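Local coordinates for protein plastocyanin (PDB 1KDJ) that carries electrons from the cytochrome b6-f complex to P700 of photosystem I, using a single bound copper ion, at residues T50-E62 with F73-Y86. Sequence-based numbering, arbitrary orientation.
Sequences TVASELKAASMDE and FKAKVSTPGTYTFY
Glu54 reaches from the helix to the turn after Val77 and spends both carboxylate oxygens there. Glu54 OE2 accepts the backbone N-H of Ser78 on its syn side, 2.7 Å from Ser78 N, while Thr79 OG1 donates to Glu54 OE1 from above the carboxylate plane, 2.9 Å away. A long acid suits this place, its chain extended beyond CG to span the gap. One turn earlier, branched Val51 divides its methyls: CG2 meets Thr79 CG2 at 3.6 Å, and CG1, anti to the backbone N (chi1 177°), leans on the Tyr83 ring. Leu55 lays CD2 over a face of that ring, offset toward its rim, in a CH-pi contact. The ring is anchored by its own hydroxyl, with Tyr83 OH donating to Thr79 O at 2.7 Å. Beyond the helix, small Ala58 lets the backbones close in, its CB 3.9 Å from Ala75 CB. Ala58 O, buried without a hydrogen-bond partner, faces the Phe73 ring edge, 3.2 Å from Phe73 CE2. Unbranched Met60 places CG over the centre of the Phe73 ring, 3.7 Å from the centroid, with SD oblique to it in a Met-aromatic contact. One water bridges Glu54 O and Lys76 O, another Ala57 O and Lys74 O. Ser59 OG, bonded to Leu55 O and Phe41 N, ties the helix's last turn to strand 40-41. Helix 49-57 thus flanks the cupredoxin beta-sandwich, packed against Val77 to Thr79, strand 81-86 and strand 40-41, while Ala58 to Met60 lie along strand 72-75.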
loop_
_atom_site.group_PDB
_atom_site.type_symbol
_atom_site.label_atom_id
_atom_site.label_comp_id
_atom_site.label_asym_id
_atom_site.label_seq_id
_atom_site.Cartn_x
_atom_site.Cartn_y
_atom_site.Cartn_z
ATOM N N THR A 50 -11.595 -1.690 -15.047
ATOM C CA THR A 50 -10.984 -0.374 -14.815
ATOM C C THR A 50 -10.383 -0.276 -13.397
ATOM O O THR A 50 -9.310 0.293 -13.197
ATOM C CB THR A 50 -12.041 0.768 -15.046
ATOM O OG1 THR A 50 -13.207 0.456 -14.292
ATOM C CG2 THR A 50 -12.398 0.916 -16.515
ATOM N N VAL A 51 -11.050 -0.916 -12.432
ATOM C CA VAL A 51 -10.611 -0.943 -11.037
ATOM C C VAL A 51 -9.397 -1.865 -10.933
ATOM O O VAL A 51 -8.403 -1.452 -10.319
ATOM C CB VAL A 51 -11.748 -1.451 -10.110
ATOM C CG1 VAL A 51 -11.318 -1.576 -8.644
ATOM C CG2 VAL A 51 -12.869 -0.430 -10.153
ATOM N N ALA A 52 -9.460 -3.072 -11.541
ATOM C CA ALA A 52 -8.324 -3.979 -11.575
ATOM C C ALA A 52 -7.105 -3.276 -12.136
ATOM O O ALA A 52 -6.015 -3.368 -11.545
ATOM C CB ALA A 52 -8.613 -5.188 -12.445
ATOM N N SER A 53 -7.248 -2.488 -13.219
ATOM C CA SER A 53 -6.100 -1.785 -13.750
ATOM C C SER A 53 -5.615 -0.685 -12.844
ATOM O O SER A 53 -4.404 -0.468 -12.746
ATOM C CB SER A 53 -6.412 -1.192 -15.119
ATOM O OG SER A 53 -6.808 -2.239 -16.016
ATOM N N GLU A 54 -6.518 0.006 -12.147
ATOM C CA GLU A 54 -6.074 1.068 -11.254
ATOM C C GLU A 54 -5.259 0.528 -10.104
ATOM O O GLU A 54 -4.257 1.120 -9.743
ATOM C CB GLU A 54 -7.179 1.800 -10.566
ATOM C CG GLU A 54 -8.007 2.779 -11.312
ATOM C CD GLU A 54 -8.905 3.404 -10.274
ATOM O OE1 GLU A 54 -9.787 2.731 -9.752
ATOM O OE2 GLU A 54 -8.665 4.557 -9.985
ATOM N N LEU A 55 -5.745 -0.561 -9.534
ATOM C CA LEU A 55 -5.112 -1.206 -8.397
ATOM C C LEU A 55 -3.743 -1.768 -8.783
ATOM O O LEU A 55 -2.759 -1.579 -8.036
ATOM C CB LEU A 55 -6.046 -2.273 -7.898
ATOM C CG LEU A 55 -7.378 -1.838 -7.238
ATOM C CD1 LEU A 55 -8.137 -3.045 -6.774
ATOM C CD2 LEU A 55 -7.097 -0.935 -6.023
ATOM N N LYS A 56 -3.616 -2.389 -9.977
ATOM C CA LYS A 56 -2.299 -2.843 -10.458
ATOM C C LYS A 56 -1.353 -1.663 -10.622
ATOM O O LYS A 56 -0.195 -1.735 -10.198
ATOM C CB LYS A 56 -2.388 -3.574 -11.818
ATOM C CG LYS A 56 -3.145 -4.803 -11.454
ATOM C CD LYS A 56 -3.242 -5.823 -12.554
ATOM C CE LYS A 56 -2.540 -7.074 -12.023
ATOM N NZ LYS A 56 -1.104 -6.847 -11.894
ATOM N N ALA A 57 -1.816 -0.529 -11.160
ATOM C CA ALA A 57 -0.986 0.649 -11.309
ATOM C C ALA A 57 -0.612 1.280 -9.968
ATOM O O ALA A 57 0.339 2.036 -9.860
ATOM C CB ALA A 57 -1.702 1.705 -12.094
ATOM N N ALA A 58 -1.375 0.965 -8.949
ATOM C CA ALA A 58 -1.143 1.520 -7.630
ATOM C C ALA A 58 -0.322 0.529 -6.804
ATOM O O ALA A 58 -0.164 0.727 -5.594
ATOM C CB ALA A 58 -2.496 1.774 -6.927
ATOM N N SER A 59 0.163 -0.570 -7.402
ATOM C CA SER A 59 0.910 -1.553 -6.663
ATOM C C SER A 59 2.351 -1.539 -7.080
ATOM O O SER A 59 2.726 -1.165 -8.191
ATOM C CB SER A 59 0.353 -2.896 -6.915
ATOM O OG SER A 59 -0.983 -2.998 -6.477
ATOM N N MET A 60 3.217 -1.835 -6.114
ATOM C CA MET A 60 4.629 -2.031 -6.413
ATOM C C MET A 60 4.761 -3.386 -7.085
ATOM O O MET A 60 4.014 -4.342 -6.883
ATOM C CB MET A 60 5.508 -2.051 -5.153
ATOM C CG MET A 60 5.765 -0.622 -4.754
ATOM S SD MET A 60 6.612 -0.435 -3.157
ATOM C CE MET A 60 8.252 -0.760 -3.761
ATOM N N ASP A 61 5.784 -3.449 -7.902
ATOM C CA ASP A 61 6.109 -4.662 -8.607
ATOM C C ASP A 61 6.568 -5.610 -7.505
ATOM O O ASP A 61 7.392 -5.167 -6.702
ATOM C CB ASP A 61 7.188 -4.226 -9.589
ATOM C CG ASP A 61 7.710 -5.284 -10.537
ATOM O OD1 ASP A 61 7.011 -6.278 -10.749
ATOM O OD2 ASP A 61 8.817 -5.100 -11.058
ATOM N N GLU A 62 6.157 -6.862 -7.330
ATOM C CA GLU A 62 6.669 -7.626 -6.194
ATOM C C GLU A 62 8.178 -7.904 -6.221
ATOM O O GLU A 62 8.699 -8.577 -5.341
ATOM C CB GLU A 62 5.919 -8.952 -6.068
ATOM C CG GLU A 62 4.452 -8.770 -5.664
ATOM C CD GLU A 62 3.673 -10.046 -5.296
ATOM O OE1 GLU A 62 4.116 -11.152 -5.660
ATOM O OE2 GLU A 62 2.622 -9.936 -4.636
ATOM N N PHE A 73 6.775 5.433 -2.077
ATOM C CA PHE A 73 5.944 4.974 -3.182
ATOM C C PHE A 73 4.635 5.748 -3.095
ATOM O O PHE A 73 4.035 5.807 -2.025
ATOM C CB PHE A 73 5.627 3.512 -3.043
ATOM C CG PHE A 73 4.695 2.975 -4.118
ATOM C CD1 PHE A 73 5.065 3.070 -5.451
ATOM C CD2 PHE A 73 3.501 2.405 -3.745
ATOM C CE1 PHE A 73 4.225 2.589 -6.427
ATOM C CE2 PHE A 73 2.673 1.925 -4.728
ATOM C CZ PHE A 73 3.033 2.019 -6.053
ATOM N N LYS A 74 4.119 6.244 -4.214
ATOM C CA LYS A 74 2.899 7.049 -4.242
ATOM C C LYS A 74 1.840 6.337 -5.089
ATOM O O LYS A 74 2.155 5.919 -6.219
ATOM C CB LYS A 74 3.299 8.388 -4.814
ATOM C CG LYS A 74 2.291 9.497 -4.643
ATOM C CD LYS A 74 3.010 10.829 -4.835
ATOM C CE LYS A 74 3.997 11.056 -3.679
ATOM N NZ LYS A 74 4.308 12.472 -3.513
ATOM N N ALA A 75 0.647 6.130 -4.536
ATOM C CA ALA A 75 -0.447 5.445 -5.212
ATOM C C ALA A 75 -1.674 6.384 -5.304
ATOM O O ALA A 75 -1.910 7.170 -4.369
ATOM C CB ALA A 75 -0.867 4.223 -4.432
ATOM N N LYS A 76 -2.446 6.366 -6.407
ATOM C CA LYS A 76 -3.673 7.160 -6.581
ATOM C C LYS A 76 -4.757 6.205 -7.052
ATOM O O LYS A 76 -4.535 5.436 -7.998
ATOM C CB LYS A 76 -3.514 8.229 -7.644
ATOM C CG LYS A 76 -2.839 9.489 -7.209
ATOM C CD LYS A 76 -2.395 10.176 -8.462
ATOM C CE LYS A 76 -2.298 11.675 -8.272
ATOM N NZ LYS A 76 -3.632 12.246 -8.370
ATOM N N VAL A 77 -5.889 6.143 -6.365
ATOM C CA VAL A 77 -7.025 5.328 -6.736
ATOM C C VAL A 77 -8.236 6.307 -6.761
ATOM O O VAL A 77 -8.508 7.127 -5.849
ATOM C CB VAL A 77 -7.247 4.206 -5.713
ATOM C CG1 VAL A 77 -8.475 3.395 -6.131
ATOM C CG2 VAL A 77 -6.025 3.268 -5.638
ATOM N N SER A 78 -8.850 6.350 -7.943
ATOM C CA SER A 78 -10.025 7.180 -8.202
ATOM C C SER A 78 -11.370 6.530 -7.887
ATOM O O SER A 78 -12.307 7.275 -7.598
ATOM C CB SER A 78 -10.012 7.620 -9.685
ATOM O OG SER A 78 -8.737 8.057 -10.160
ATOM N N THR A 79 -11.555 5.212 -7.910
ATOM C CA THR A 79 -12.848 4.587 -7.728
ATOM C C THR A 79 -13.239 4.428 -6.266
ATOM O O THR A 79 -12.508 3.772 -5.520
ATOM C CB THR A 79 -12.856 3.198 -8.437
ATOM O OG1 THR A 79 -12.558 3.490 -9.800
ATOM C CG2 THR A 79 -14.141 2.394 -8.288
ATOM N N PRO A 80 -14.360 4.980 -5.790
ATOM C CA PRO A 80 -14.896 4.727 -4.460
ATOM C C PRO A 80 -15.013 3.263 -4.085
ATOM O O PRO A 80 -15.430 2.426 -4.885
ATOM C CB PRO A 80 -16.227 5.464 -4.485
ATOM C CG PRO A 80 -15.933 6.656 -5.343
ATOM C CD PRO A 80 -15.150 6.007 -6.478
ATOM N N GLY A 81 -14.615 2.913 -2.873
ATOM C CA GLY A 81 -14.685 1.553 -2.397
ATOM C C GLY A 81 -13.622 1.380 -1.306
ATOM O O GLY A 81 -12.946 2.343 -0.945
ATOM N N THR A 82 -13.489 0.207 -0.735
ATOM C CA THR A 82 -12.466 -0.078 0.257
ATOM C C THR A 82 -11.571 -1.123 -0.375
ATOM O O THR A 82 -12.060 -2.063 -1.023
ATOM C CB THR A 82 -13.109 -0.633 1.496
ATOM O OG1 THR A 82 -13.919 0.437 1.986
ATOM C CG2 THR A 82 -12.105 -1.082 2.569
ATOM N N TYR A 83 -10.261 -1.007 -0.227
ATOM C CA TYR A 83 -9.354 -1.928 -0.901
ATOM C C TYR A 83 -8.321 -2.347 0.128
ATOM O O TYR A 83 -7.970 -1.489 0.942
ATOM C CB TYR A 83 -8.673 -1.206 -2.041
ATOM C CG TYR A 83 -9.664 -0.597 -3.023
ATOM C CD1 TYR A 83 -10.344 -1.417 -3.907
ATOM C CD2 TYR A 83 -9.880 0.772 -2.991
ATOM C CE1 TYR A 83 -11.254 -0.857 -4.776
ATOM C CE2 TYR A 83 -10.787 1.339 -3.859
ATOM C CZ TYR A 83 -11.455 0.514 -4.739
ATOM O OH TYR A 83 -12.347 1.087 -5.625
ATOM N N THR A 84 -7.881 -3.607 0.146
ATOM C CA THR A 84 -6.808 -4.081 1.025
ATOM C C THR A 84 -5.471 -4.006 0.299
ATOM O O THR A 84 -5.390 -4.181 -0.927
ATOM C CB THR A 84 -7.106 -5.510 1.438
ATOM O OG1 THR A 84 -8.256 -5.434 2.254
ATOM C CG2 THR A 84 -5.987 -6.176 2.252
ATOM N N PHE A 85 -4.401 -3.650 1.016
ATOM C CA PHE A 85 -3.059 -3.710 0.476
ATOM C C PHE A 85 -2.217 -4.487 1.489
ATOM O O PHE A 85 -2.564 -4.607 2.681
ATOM C CB PHE A 85 -2.457 -2.309 0.236
ATOM C CG PHE A 85 -2.447 -1.330 1.398
ATOM C CD1 PHE A 85 -1.372 -1.318 2.264
ATOM C CD2 PHE A 85 -3.514 -0.470 1.603
ATOM C CE1 PHE A 85 -1.369 -0.452 3.339
ATOM C CE2 PHE A 85 -3.498 0.390 2.680
ATOM C CZ PHE A 85 -2.424 0.400 3.560
ATOM N N TYR A 86 -1.127 -5.066 0.988
ATOM C CA TYR A 86 -0.274 -5.902 1.819
ATOM C C TYR A 86 1.171 -5.761 1.397
ATOM O O TYR A 86 1.465 -5.150 0.361
ATOM C CB TYR A 86 -0.733 -7.371 1.730
ATOM C CG TYR A 86 -0.629 -7.983 0.346
ATOM C CD1 TYR A 86 0.553 -8.596 -0.039
ATOM C CD2 TYR A 86 -1.719 -7.932 -0.517
ATOM C CE1 TYR A 86 0.660 -9.162 -1.291
ATOM C CE2 TYR A 86 -1.607 -8.507 -1.774
ATOM C CZ TYR A 86 -0.425 -9.111 -2.143
ATOM O OH TYR A 86 -0.299 -9.662 -3.389
HETATM O O HOH W 1 -13.909 2.463 -12.153
HETATM O O HOH W 2 -3.545 3.773 -10.085
HETATM O O HOH W 3 1.465 4.205 -8.352
#